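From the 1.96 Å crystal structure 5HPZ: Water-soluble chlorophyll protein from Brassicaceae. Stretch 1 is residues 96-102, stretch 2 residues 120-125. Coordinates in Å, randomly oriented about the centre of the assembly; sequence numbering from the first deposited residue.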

# COMPACT_ATOMS: atom_id res chain seq x y z
N LEU A 96 13.00 -8.92 -17.38
CA LEU A 96 13.09 -8.49 -18.78
C LEU A 96 11.88 -7.64 -19.14
O LEU A 96 10.76 -8.01 -18.80
N TRP A 97 12.14 -6.55 -19.86
CA TRP A 97 11.07 -5.76 -20.44
C TRP A 97 10.39 -6.60 -21.46
O TRP A 97 11.02 -7.43 -22.13
N ALA A 98 9.09 -6.37 -21.60
CA ALA A 98 8.31 -7.09 -22.52
C ALA A 98 7.03 -6.31 -22.78
O ALA A 98 6.62 -5.51 -21.98
N VAL A 99 6.39 -6.56 -23.90
CA VAL A 99 5.15 -5.89 -24.22
C VAL A 99 4.05 -6.76 -23.70
O VAL A 99 4.06 -7.95 -23.96
N ASP A 100 3.08 -6.20 -22.97
CA ASP A 100 1.95 -6.97 -22.40
C ASP A 100 1.25 -7.69 -23.58
O ASP A 100 0.75 -7.03 -24.47
N VAL A 101 1.24 -9.03 -23.59
CA VAL A 101 0.40 -9.78 -24.55
C VAL A 101 -0.67 -10.64 -23.87
O VAL A 101 -1.21 -11.55 -24.47
N SER A 102 -1.01 -10.30 -22.64
CA SER A 102 -2.02 -11.01 -21.90
C SER A 102 -3.39 -10.76 -22.48
O SER A 102 -3.58 -9.84 -23.27
N PRO A 120 8.97 -13.27 -28.69
CA PRO A 120 8.99 -12.12 -29.61
C PRO A 120 8.63 -10.78 -28.95
O PRO A 120 9.07 -9.72 -29.44
N ASN A 121 7.81 -10.84 -27.88
CA ASN A 121 7.39 -9.65 -27.12
C ASN A 121 8.50 -9.09 -26.20
O ASN A 121 8.35 -8.02 -25.62
N SER A 122 9.62 -9.79 -26.03
CA SER A 122 10.68 -9.27 -25.23
C SER A 122 11.74 -8.60 -26.05
O SER A 122 12.76 -8.20 -25.48
N LEU A 123 11.54 -8.51 -27.36
CA LEU A 123 12.61 -7.99 -28.26
C LEU A 123 12.41 -6.49 -28.61
O LEU A 123 11.33 -6.09 -29.06
N PHE A 124 13.46 -5.70 -28.41
CA PHE A 124 13.46 -4.31 -28.66
C PHE A 124 14.55 -3.98 -29.63
O PHE A 124 15.51 -4.73 -29.73
N LYS A 125 14.42 -2.84 -30.30
CA LYS A 125 15.54 -2.24 -31.01
C LYS A 125 15.69 -0.81 -30.56
O LYS A 125 14.67 -0.13 -30.32

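Asn-121 is the centre of this contact, with 90 Å² of its surface covered out of 369 Å² buried between the two stretches, both sides summed. Its CA-to-CB bond points toward stretch 1, and chi1 of 80° (p) with chi2 of -43° brings the amide nitrogen to the backbone of Val-99. There ND2 donates to Val-99 O at 3.0 Å, with a nearly straight N-H...O angle of 168°. The backbone completes the pair: Val-99 N donates to Asn-121 O at 3.0 Å and 151°. One asparagine thus engages both polar backbone atoms of Val-99, using its side chain for one and its carbonyl for the other. That carbonyl also receives a CA-H...O contact from Ala-98, with CA to Asn-121 O at 3.2 Å and 135° at the hydrogen.

The small side chain of Ala-98 lies sideways, its CB 3.6 Å from Asn-121 ND2 and 3.8 Å from Ser-122 OG. Ser-122 adopts m (chi1 -57°), and its hydroxyl is hydrogen-bonded elsewhere in the structure. Val-101, in m (-60°), points toward stretch 2 and sets CG1 3.9 Å from Asn-121 CB, an apolar contact beside the amide. Val-99 is t (169°); its CB is 4.4 Å from Asn-121 CB, so its main link here is through the backbone.

At the other end, Phe-124 points toward stretch 1 with chi1 -66° (m) and chi2 75°. Its CZ meets Trp-97 CB at 3.7 Å, while Trp-97 O lies 3.6 Å from CE1, at the ring edge and near the ring plane. Trp-97 is also m (-65°), with chi2 22°, and Phe-124 CE2 sits at the edge of its indole. Water 1 bridges the backbones here, within hydrogen-bonding distance of Trp-97 O (2.9 Å) and Ser-122 O (2.8 Å).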

# COMPACT_ATOMS: atom_id res chain seq x y z
CB LEU A 96 13.07 -9.66 -19.76
CG LEU A 96 14.27 -10.59 -19.79
CD1 LEU A 96 14.23 -11.31 -21.12
CD2 LEU A 96 15.58 -9.85 -19.64
CB TRP A 97 11.60 -4.50 -21.13
CG TRP A 97 12.25 -3.45 -20.24
CD1 TRP A 97 12.80 -3.61 -19.02
CD2 TRP A 97 12.34 -2.07 -20.54
NE1 TRP A 97 13.29 -2.41 -18.55
CE2 TRP A 97 12.99 -1.44 -19.46
CE3 TRP A 97 11.96 -1.30 -21.63
CZ2 TRP A 97 13.23 -0.06 -19.43
CZ3 TRP A 97 12.19 0.03 -21.60
CH2 TRP A 97 12.81 0.65 -20.53
CB ALA A 98 8.02 -8.44 -21.95
CB VAL A 99 4.94 -5.78 -25.75
CG1 VAL A 99 3.54 -5.32 -26.09
CG2 VAL A 99 5.96 -4.83 -26.36
CB ASP A 100 0.99 -6.01 -21.68
CG ASP A 100 -0.20 -6.70 -20.99
OD1 ASP A 100 -0.28 -7.95 -20.85
OD2 ASP A 100 -1.10 -5.92 -20.59
CB VAL A 101 1.26 -10.62 -25.52
CG1 VAL A 101 2.21 -9.72 -26.32
CG2 VAL A 101 2.01 -11.71 -24.74
CB SER A 102 -2.00 -10.57 -20.42
OG SER A 102 -2.59 -9.28 -20.28
CB PRO A 120 7.89 -12.47 -30.61
CG PRO A 120 7.68 -13.92 -30.46
CD PRO A 120 7.88 -14.18 -29.02
CB ASN A 121 6.11 -10.00 -26.34
CG ASN A 121 6.39 -10.78 -25.05
OD1 ASN A 121 7.21 -11.69 -25.01
ND2 ASN A 121 5.72 -10.40 -23.98
CB SER A 122 11.32 -10.39 -24.42
OG SER A 122 10.34 -11.02 -23.61
CB LEU A 123 12.62 -8.76 -29.58
CG LEU A 123 12.91 -10.26 -29.57
CD1 LEU A 123 13.15 -10.75 -30.99
CD2 LEU A 123 14.08 -10.58 -28.69
CB PHE A 124 13.72 -3.56 -27.36
CG PHE A 124 12.60 -3.72 -26.38
CD1 PHE A 124 12.45 -4.93 -25.69
CD2 PHE A 124 11.69 -2.68 -26.16
CE1 PHE A 124 11.39 -5.11 -24.81
CE2 PHE A 124 10.60 -2.88 -25.31
CZ PHE A 124 10.46 -4.08 -24.62
CB LYS A 125 15.26 -2.21 -32.50
CG LYS A 125 14.99 -3.57 -33.10
CD LYS A 125 14.64 -3.41 -34.57
CE LYS A 125 14.67 -4.76 -35.28
NZ LYS A 125 14.17 -4.65 -36.66
O HOH W 1 13.77 -7.49 -22.98